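Side-chain contacts in T cell receptor gamma chain (Monodelphis domestica, PDB 7L15), which pairs with a mu chain to form a marsupial gamma-mu T cell receptor, probably for antigen recognition: residues B[129-134]-B[217-222]; B[186-191]-B[201-206]. All coordinates share one frame; numbering follows the deposited sequence.

Contact 1. Residues B[129-134]-B[217-222]; sequences FFLPTS and FSISSV. With NAG (2-acetamido-2-deoxy-beta-D-glucopyranose), chain C.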
ATOM      1  N   PHE B 129       0.492 -20.569   9.630  1.00 43.86           N
ATOM      2  CA  PHE B 129       0.039 -19.809  10.786  1.00 46.62           C
ATOM      3  C   PHE B 129       0.814 -20.213  12.029  1.00 46.28           C
ATOM      4  O   PHE B 129       1.069 -21.399  12.258  1.00 45.19           O
ATOM      5  CB  PHE B 129      -1.455 -20.029  11.051  1.00 49.06           C
ATOM      6  CG  PHE B 129      -2.348 -19.472   9.983  1.00 47.90           C
ATOM      7  CD1 PHE B 129      -2.769 -18.158  10.037  1.00 50.68           C
ATOM      8  CD2 PHE B 129      -2.776 -20.272   8.934  1.00 50.57           C
ATOM      9  CE1 PHE B 129      -3.604 -17.652   9.056  1.00 54.03           C
ATOM     10  CE2 PHE B 129      -3.616 -19.773   7.948  1.00 46.14           C
ATOM     11  CZ  PHE B 129      -4.026 -18.467   8.005  1.00 48.11           C
ATOM     12  N   PHE B 130       1.176 -19.218  12.830  1.00 45.33           N
ATOM     13  CA  PHE B 130       1.774 -19.427  14.141  1.00 50.32           C
ATOM     14  C   PHE B 130       0.881 -18.734  15.164  1.00 52.29           C
ATOM     15  O   PHE B 130       0.489 -17.581  14.968  1.00 49.89           O
ATOM     16  CB  PHE B 130       3.205 -18.857  14.225  1.00 40.23           C
ATOM     17  CG  PHE B 130       4.134 -19.327  13.134  1.00 42.00           C
ATOM     18  CD1 PHE B 130       4.193 -18.664  11.926  1.00 43.67           C
ATOM     19  CD2 PHE B 130       4.985 -20.403  13.342  1.00 45.65           C
ATOM     20  CE1 PHE B 130       5.071 -19.070  10.923  1.00 45.35           C
ATOM     21  CE2 PHE B 130       5.857 -20.816  12.345  1.00 45.25           C
ATOM     22  CZ  PHE B 130       5.896 -20.146  11.133  1.00 45.84           C
ATOM     23  N   LEU B 131       0.576 -19.413  16.249  1.00 47.04           N
ATOM     24  CA  LEU B 131      -0.372 -18.846  17.186  1.00 49.74           C
ATOM     25  C   LEU B 131       0.327 -18.353  18.443  1.00 49.44           C
ATOM     26  O   LEU B 131       1.465 -18.744  18.721  1.00 49.63           O
ATOM     27  CB  LEU B 131      -1.440 -19.890  17.533  1.00 53.76           C
ATOM     28  CG  LEU B 131      -2.310 -20.190  16.310  1.00 62.89           C
ATOM     29  CD1 LEU B 131      -1.953 -21.535  15.714  1.00 79.64           C
ATOM     30  CD2 LEU B 131      -3.779 -20.143  16.642  1.00 57.95           C
ATOM     31  N   PRO B 132      -0.315 -17.464  19.213  1.00 50.88           N
ATOM     32  CA  PRO B 132       0.326 -16.944  20.428  1.00 48.44           C
ATOM     33  C   PRO B 132       0.849 -18.071  21.301  1.00 46.20           C
ATOM     34  O   PRO B 132       0.207 -19.104  21.442  1.00 42.12           O
ATOM     35  CB  PRO B 132      -0.803 -16.179  21.122  1.00 45.65           C
ATOM     36  CG  PRO B 132      -1.699 -15.739  19.998  1.00 48.05           C
ATOM     37  CD  PRO B 132      -1.639 -16.854  18.983  1.00 44.23           C
ATOM     38  N   THR B 133       2.044 -17.880  21.852  1.00 45.58           N
ATOM     39  CA  THR B 133       2.641 -18.824  22.781  1.00 48.09           C
ATOM     40  C   THR B 133       2.406 -18.383  24.226  1.00 53.42           C
ATOM     41  O   THR B 133       2.291 -17.189  24.524  1.00 48.50           O
ATOM     42  CB  THR B 133       4.146 -18.972  22.551  1.00 36.90           C
ATOM     43  OG1 THR B 133       4.773 -17.695  22.713  1.00 44.52           O
ATOM     44  CG2 THR B 133       4.432 -19.489  21.163  1.00 49.93           C
ATOM     45  N   SER B 134       2.358 -19.376  25.121  1.00 47.80           N
ATOM     46  CA  SER B 134       2.142 -19.117  26.541  1.00 48.54           C
ATOM     47  C   SER B 134       3.215 -18.191  27.083  1.00 51.50           C
ATOM     48  O   SER B 134       2.923 -17.225  27.800  1.00 51.22           O
ATOM     49  CB  SER B 134       2.143 -20.435  27.326  1.00 46.49           C
ATOM     50  OG  SER B 134       1.143 -21.327  26.861  1.00 60.07           O
ATOM     51  N   PHE B 217      -9.461 -17.279   6.576  1.00 41.65           N
ATOM     52  CA  PHE B 217      -9.259 -18.251   7.640  1.00 47.25           C
ATOM     53  C   PHE B 217      -9.854 -17.730   8.939  1.00 46.65           C
ATOM     54  O   PHE B 217      -9.773 -16.540   9.241  1.00 48.16           O
ATOM     55  CB  PHE B 217      -7.770 -18.575   7.826  1.00 46.01           C
ATOM     56  CG  PHE B 217      -7.192 -19.342   6.682  1.00 45.47           C
ATOM     57  CD1 PHE B 217      -7.181 -20.729   6.695  1.00 61.73           C
ATOM     58  CD2 PHE B 217      -6.715 -18.685   5.567  1.00 45.76           C
ATOM     59  CE1 PHE B 217      -6.666 -21.445   5.619  1.00 56.42           C
ATOM     60  CE2 PHE B 217      -6.200 -19.390   4.494  1.00 57.73           C
ATOM     61  CZ  PHE B 217      -6.185 -20.768   4.518  1.00 59.51           C
ATOM     62  N   SER B 218     -10.445 -18.631   9.700  1.00 45.99           N
ATOM     63  CA  SER B 218     -11.006 -18.322  11.001  1.00 53.44           C
ATOM     64  C   SER B 218     -10.016 -18.743  12.080  1.00 53.36           C
ATOM     65  O   SER B 218      -9.419 -19.819  12.001  1.00 54.64           O
ATOM     66  CB  SER B 218     -12.346 -19.052  11.187  1.00 60.63           C
ATOM     67  OG  SER B 218     -12.689 -19.159  12.559  1.00 66.67           O
ATOM     68  N   ILE B 219      -9.823 -17.881  13.072  1.00 50.70           N
ATOM     69  CA  ILE B 219      -9.015 -18.196  14.244  1.00 55.19           C
ATOM     70  C   ILE B 219      -9.903 -18.041  15.471  1.00 60.09           C
ATOM     71  O   ILE B 219     -10.399 -16.942  15.745  1.00 62.79           O
ATOM     72  CB  ILE B 219      -7.773 -17.298  14.337  1.00 55.17           C
ATOM     73  CG1 ILE B 219      -7.010 -17.333  13.009  1.00 54.14           C
ATOM     74  CG2 ILE B 219      -6.883 -17.767  15.476  1.00 60.54           C
ATOM     75  CD1 ILE B 219      -5.825 -16.374  12.918  1.00 50.24           C
ATOM     76  N   SER B 220     -10.126 -19.135  16.191  1.00 69.68           N
ATOM     77  CA  SER B 220     -11.133 -19.140  17.244  1.00 87.25           C
ATOM     78  C   SER B 220     -10.698 -20.069  18.369  1.00 98.95           C
ATOM     79  O   SER B 220      -9.796 -20.896  18.208  1.00 96.82           O
ATOM     80  CB  SER B 220     -12.505 -19.554  16.698  1.00 94.03           C
ATOM     81  OG  SER B 220     -12.448 -20.821  16.064  1.00 92.68           O
ATOM     82  N   SER B 221     -11.385 -19.942  19.508  1.00111.46           N
ATOM     83  CA  SER B 221     -10.951 -20.600  20.741  1.00116.60           C
ATOM     84  C   SER B 221     -11.107 -22.118  20.662  1.00122.81           C
ATOM     85  O   SER B 221     -10.115 -22.855  20.724  1.00119.23           O
ATOM     86  CB  SER B 221     -11.725 -20.025  21.927  1.00112.31           C
ATOM     87  OG  SER B 221     -11.489 -18.631  22.030  1.00109.41           O
ATOM     88  N   VAL B 222     -12.350 -22.592  20.535  1.00130.90           N
ATOM     89  CA  VAL B 222     -12.721 -24.014  20.382  1.00136.06           C
ATOM     90  C   VAL B 222     -11.701 -25.030  20.916  1.00134.96           C
ATOM     91  O   VAL B 222     -11.499 -25.158  22.125  1.00133.38           O
ATOM     92  CB  VAL B 222     -13.027 -24.335  18.896  1.00136.55           C
ATOM     93  CG1 VAL B 222     -14.264 -23.589  18.426  1.00135.68           C
ATOM     94  CG2 VAL B 222     -11.849 -23.982  18.024  1.00134.60           C
TER
HETATM   95  C1  NAG C   2     -19.173 -21.550  20.477  1.00128.77           C
HETATM   96  C2  NAG C   2     -19.396 -23.075  20.542  1.00124.20           C
HETATM   97  C3  NAG C   2     -20.812 -23.391  21.034  1.00130.01           C
HETATM   98  C4  NAG C   2     -21.115 -22.657  22.335  1.00131.25           C
HETATM   99  C5  NAG C   2     -20.869 -21.162  22.154  1.00121.50           C
HETATM  100  C6  NAG C   2     -21.078 -20.363  23.421  1.00108.51           C
HETATM  101  C7  NAG C   2     -17.998 -24.256  18.895  1.00104.89           C
HETATM  102  C8  NAG C   2     -17.946 -24.849  17.517  1.00 99.99           C
HETATM  103  N2  NAG C   2     -19.160 -23.695  19.247  1.00113.92           N
HETATM  104  O3  NAG C   2     -20.952 -24.797  21.214  1.00131.04           O
HETATM  105  O4  NAG C   2     -22.467 -22.877  22.729  1.00135.15           O
HETATM  106  O5  NAG C   2     -19.508 -20.950  21.750  1.00126.08           O
HETATM  107  O6  NAG C   2     -21.193 -18.976  23.138  1.00103.01           O
HETATM  108  O7  NAG C   2     -17.031 -24.282  19.652  1.00103.65           O
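F129 and F217 meet at one margin of the immunoglobulin C1-type sandwich, where strand 126-130 of one sheet faces strand 215-219 of the other. The outer end of the F129 ring does the touching: its CZ comes within 3.5 Å of F217 CG, and its CE2 stands over the centre of the F217 ring, 3.8 Å above the plane. The two planes make an angle of 59°, an oblique pairing with ring centroids 5.0 Å apart. A chi1 of -67° sets CG of F129 opposite the carbonyl carbon, which directs the ring across the gap between the strands; there Y203 also meets it edge-to-face. Flat, wide phenylalanine rings suit this place because they can span the space between two sheets that share no backbone bonds here.

These are the edge strands A and G of the constant-domain fold, each outermost in its sheet within this chain; F130, for example, bonds inward through its backbone to I146. Further along, the L131 and I219 side chains pass alongside, pointing opposite ways, with L131 CD2 4.1 Å from I219 CG2. That methyl is the I219 branch anti to the backbone N, turned to L131; the branched aliphatic chains give an apolar cover at this more open end. Beyond them the chain turns into helix 134-140, whose N-cap is T133, its OG1 making a weak hydrogen bond to E136 N. The poorly ordered V222 lies next to the acetamide of a glycan sugar, an approach too poorly defined to carry weight.

Contact 2. Residues B[186-191]-B[201-206]; sequences QVSWLT and LTYFYQ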
ATOM      1  N   GLN B 186       5.612 -13.270   2.033  1.00 45.24           N
ATOM      2  CA  GLN B 186       5.386 -12.129   2.911  1.00 47.49           C
ATOM      3  C   GLN B 186       4.817 -12.623   4.224  1.00 43.80           C
ATOM      4  O   GLN B 186       3.939 -13.487   4.233  1.00 46.55           O
ATOM      5  CB  GLN B 186       4.416 -11.106   2.309  1.00 46.24           C
ATOM      6  CG  GLN B 186       4.228  -9.897   3.192  1.00 50.72           C
ATOM      7  CD  GLN B 186       3.184  -8.934   2.667  1.00 57.46           C
ATOM      8  OE1 GLN B 186       2.066  -9.331   2.353  1.00 63.48           O
ATOM      9  NE2 GLN B 186       3.544  -7.652   2.576  1.00 54.17           N
ATOM     10  N   VAL B 187       5.309 -12.075   5.332  1.00 42.55           N
ATOM     11  CA  VAL B 187       4.769 -12.396   6.646  1.00 45.73           C
ATOM     12  C   VAL B 187       4.016 -11.178   7.168  1.00 39.42           C
ATOM     13  O   VAL B 187       4.436 -10.045   6.954  1.00 39.52           O
ATOM     14  CB  VAL B 187       5.881 -12.847   7.618  1.00 44.86           C
ATOM     15  CG1 VAL B 187       6.753 -11.717   7.983  1.00 53.76           C
ATOM     16  CG2 VAL B 187       5.289 -13.441   8.858  1.00 43.67           C
ATOM     17  N   SER B 188       2.882 -11.405   7.818  1.00 38.25           N
ATOM     18  CA  SER B 188       2.257 -10.353   8.610  1.00 36.72           C
ATOM     19  C   SER B 188       1.926 -10.896   9.986  1.00 36.08           C
ATOM     20  O   SER B 188       1.833 -12.109  10.195  1.00 42.33           O
ATOM     21  CB  SER B 188       0.982  -9.807   7.972  1.00 34.61           C
ATOM     22  OG  SER B 188      -0.080 -10.708   8.174  1.00 43.56           O
ATOM     23  N   TRP B 189       1.738  -9.991  10.937  1.00 34.94           N
ATOM     24  CA  TRP B 189       1.497 -10.465  12.291  1.00 42.01           C
ATOM     25  C   TRP B 189       0.679  -9.452  13.082  1.00 42.76           C
ATOM     26  O   TRP B 189       0.710  -8.250  12.812  1.00 49.16           O
ATOM     27  CB  TRP B 189       2.814 -10.790  12.999  1.00 36.92           C
ATOM     28  CG  TRP B 189       3.784  -9.649  13.246  1.00 41.17           C
ATOM     29  CD1 TRP B 189       3.977  -8.985  14.429  1.00 45.37           C
ATOM     30  CD2 TRP B 189       4.748  -9.110  12.327  1.00 44.70           C
ATOM     31  NE1 TRP B 189       4.977  -8.052  14.294  1.00 43.96           N
ATOM     32  CE2 TRP B 189       5.476  -8.114  13.020  1.00 42.93           C
ATOM     33  CE3 TRP B 189       5.066  -9.368  10.988  1.00 45.08           C
ATOM     34  CZ2 TRP B 189       6.502  -7.373  12.418  1.00 43.37           C
ATOM     35  CZ3 TRP B 189       6.084  -8.630  10.389  1.00 38.76           C
ATOM     36  CH2 TRP B 189       6.790  -7.645  11.107  1.00 46.53           C
ATOM     37  N   LEU B 190      -0.060  -9.960  14.059  1.00 41.32           N
ATOM     38  CA  LEU B 190      -1.030  -9.162  14.800  1.00 38.07           C
ATOM     39  C   LEU B 190      -0.832  -9.409  16.288  1.00 40.76           C
ATOM     40  O   LEU B 190      -1.071 -10.517  16.783  1.00 42.56           O
ATOM     41  CB  LEU B 190      -2.451  -9.502  14.366  1.00 40.13           C
ATOM     42  CG  LEU B 190      -3.605  -8.886  15.166  1.00 44.00           C
ATOM     43  CD1 LEU B 190      -3.780  -7.422  14.805  1.00 36.41           C
ATOM     44  CD2 LEU B 190      -4.903  -9.660  14.954  1.00 36.93           C
ATOM     45  N   THR B 191      -0.388  -8.376  16.991  1.00 38.93           N
ATOM     46  CA  THR B 191      -0.209  -8.404  18.433  1.00 43.42           C
ATOM     47  C   THR B 191      -1.428  -7.759  19.082  1.00 43.98           C
ATOM     48  O   THR B 191      -1.770  -6.622  18.754  1.00 47.31           O
ATOM     49  CB  THR B 191       1.073  -7.660  18.802  1.00 39.54           C
ATOM     50  OG1 THR B 191       2.173  -8.263  18.097  1.00 43.60           O
ATOM     51  CG2 THR B 191       1.308  -7.710  20.295  1.00 37.70           C
ATOM     52  N   LEU B 201     -11.133 -14.138  15.426  1.00 51.32           N
ATOM     53  CA  LEU B 201     -10.481 -13.339  14.402  1.00 53.27           C
ATOM     54  C   LEU B 201     -10.664 -13.992  13.040  1.00 48.62           C
ATOM     55  O   LEU B 201     -10.806 -15.213  12.939  1.00 48.32           O
ATOM     56  CB  LEU B 201      -8.995 -13.197  14.696  1.00 57.58           C
ATOM     57  CG  LEU B 201      -8.649 -12.587  16.049  1.00 68.69           C
ATOM     58  CD1 LEU B 201      -7.145 -12.444  16.155  1.00 72.42           C
ATOM     59  CD2 LEU B 201      -9.336 -11.246  16.239  1.00 65.59           C
ATOM     60  N   THR B 202     -10.652 -13.176  11.988  1.00 39.57           N
ATOM     61  CA  THR B 202     -10.596 -13.690  10.629  1.00 48.58           C
ATOM     62  C   THR B 202      -9.413 -13.072   9.885  1.00 48.68           C
ATOM     63  O   THR B 202      -9.146 -11.873   9.995  1.00 44.41           O
ATOM     64  CB  THR B 202     -11.910 -13.445   9.878  1.00 42.32           C
ATOM     65  OG1 THR B 202     -12.994 -14.021  10.617  1.00 50.86           O
ATOM     66  CG2 THR B 202     -11.856 -14.123   8.528  1.00 44.52           C
ATOM     67  N   TYR B 203      -8.688 -13.914   9.161  1.00 44.05           N
ATOM     68  CA  TYR B 203      -7.541 -13.518   8.361  1.00 41.71           C
ATOM     69  C   TYR B 203      -7.888 -13.693   6.888  1.00 41.00           C
ATOM     70  O   TYR B 203      -8.394 -14.751   6.488  1.00 41.42           O
ATOM     71  CB  TYR B 203      -6.313 -14.355   8.734  1.00 40.27           C
ATOM     72  CG  TYR B 203      -5.128 -14.175   7.800  1.00 35.71           C
ATOM     73  CD1 TYR B 203      -4.224 -13.136   7.985  1.00 37.32           C
ATOM     74  CD2 TYR B 203      -4.926 -15.045   6.728  1.00 44.83           C
ATOM     75  CE1 TYR B 203      -3.138 -12.970   7.129  1.00 42.69           C
ATOM     76  CE2 TYR B 203      -3.850 -14.886   5.853  1.00 45.18           C
ATOM     77  CZ  TYR B 203      -2.958 -13.855   6.062  1.00 50.05           C
ATOM     78  OH  TYR B 203      -1.891 -13.712   5.204  1.00 50.33           O
ATOM     79  N   PHE B 204      -7.613 -12.665   6.085  1.00 39.98           N
ATOM     80  CA  PHE B 204      -7.937 -12.656   4.660  1.00 42.53           C
ATOM     81  C   PHE B 204      -6.697 -12.417   3.814  1.00 45.29           C
ATOM     82  O   PHE B 204      -5.822 -11.635   4.189  1.00 46.22           O
ATOM     83  CB  PHE B 204      -8.908 -11.541   4.303  1.00 43.36           C
ATOM     84  CG  PHE B 204     -10.191 -11.580   5.040  1.00 53.31           C
ATOM     85  CD1 PHE B 204     -10.352 -10.862   6.206  1.00 52.97           C
ATOM     86  CD2 PHE B 204     -11.265 -12.296   4.541  1.00 59.03           C
ATOM     87  CE1 PHE B 204     -11.566 -10.877   6.878  1.00 56.62           C
ATOM     88  CE2 PHE B 204     -12.479 -12.310   5.211  1.00 56.04           C
ATOM     89  CZ  PHE B 204     -12.625 -11.602   6.376  1.00 45.44           C
ATOM     90  N   TYR B 205      -6.663 -13.016   2.623  1.00 43.51           N
ATOM     91  CA  TYR B 205      -5.694 -12.575   1.629  1.00 49.70           C
ATOM     92  C   TYR B 205      -6.272 -12.675   0.221  1.00 47.73           C
ATOM     93  O   TYR B 205      -7.144 -13.499  -0.060  1.00 43.99           O
ATOM     94  CB  TYR B 205      -4.356 -13.347   1.729  1.00 43.87           C
ATOM     95  CG  TYR B 205      -4.413 -14.834   1.463  1.00 50.39           C
ATOM     96  CD1 TYR B 205      -4.716 -15.730   2.479  1.00 45.31           C
ATOM     97  CD2 TYR B 205      -4.131 -15.344   0.195  1.00 53.67           C
ATOM     98  CE1 TYR B 205      -4.748 -17.100   2.231  1.00 55.49           C
ATOM     99  CE2 TYR B 205      -4.152 -16.691  -0.058  1.00 50.79           C
ATOM    100  CZ  TYR B 205      -4.470 -17.569   0.952  1.00 55.31           C
ATOM    101  OH  TYR B 205      -4.492 -18.913   0.659  1.00 57.10           O
ATOM    102  N   GLN B 206      -5.776 -11.807  -0.657  1.00 46.51           N
ATOM    103  CA  GLN B 206      -6.114 -11.798  -2.070  1.00 45.89           C
ATOM    104  C   GLN B 206      -4.846 -11.949  -2.898  1.00 51.43           C
ATOM    105  O   GLN B 206      -3.773 -11.457  -2.528  1.00 52.25           O
ATOM    106  CB  GLN B 206      -6.827 -10.499  -2.493  1.00 44.07           C
ATOM    107  CG  GLN B 206      -8.191 -10.296  -1.872  1.00 49.24           C
ATOM    108  CD  GLN B 206      -8.690  -8.877  -2.063  1.00 55.65           C
ATOM    109  OE1 GLN B 206      -8.584  -8.321  -3.148  1.00 64.20           O
ATOM    110  NE2 GLN B 206      -9.212  -8.278  -1.001  1.00 59.37           N
TER
HETATM  111  O   HOH W   1       0.178 -12.524   5.836  1.00 46.45           O
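L190 and L201 make the apolar part of this contact: across the space between two sheets their end methyls meet head-on, with L190 CD2 3.8 Å from L201 CD1. The L190 side chain extends with CG anti to the backbone N (chi1 172°), which carries its methyls inward from strand 183-193. Leucine suits both positions, being long enough to meet a partner whose backbone is distant and compact enough to be buried.

The polar part lies beside it. S188 OG sits at the edge of the Y203 ring, near its plane, 3.9 Å from Y203 CE1. One water links the two hydroxyls, at 3.0 Å from S188 OG and at 2.5 Å from Y203 OH, the latter short enough that its exact length is doubtful. S188 OG also takes the indole N-H of W161, so this small buried hydroxyl is held from two partners, while W161 packs edge-to-face against the Y203 ring. Serine suits the site as a short side chain whose hydroxyl meets the indole and the water close to its own backbone.

The Y203 ring also packs on C147 and L149 of strand 142-152. Strands E and F of an immunoglobulin C1-type sandwich thus face each other through its core, around a buried tryptophan; Y203 stands beside C147, probably where the second cysteine of the usual intersheet disulfide would be expected.

Contacts 1 and 2 lie about 12 Å apart, centre to centre, and both bridge the two sheets of one constant-domain sandwich, contact 2 in the core and contact 1 at the A/G edge. Strands 201-206 and 215-219 are neighbours in a single sheet, where F217 N lies 2.7 Å from Y203 O and I219 N 2.8 Å from L201 O, both probable hydrogen bonds. Y203 belongs to both: its carbonyl takes F217 N, while its ring lies in contact 2. F217 CE2 packs 3.5 Å from Y205 CE1. In sequence, 186-206 falls wholly between 134 and 217. The side chains of I219 and L201 each lie about 9 Å from a bound NAG; L201 is the middle residue of an N-L-T sequence, consistent with a glycan on N200.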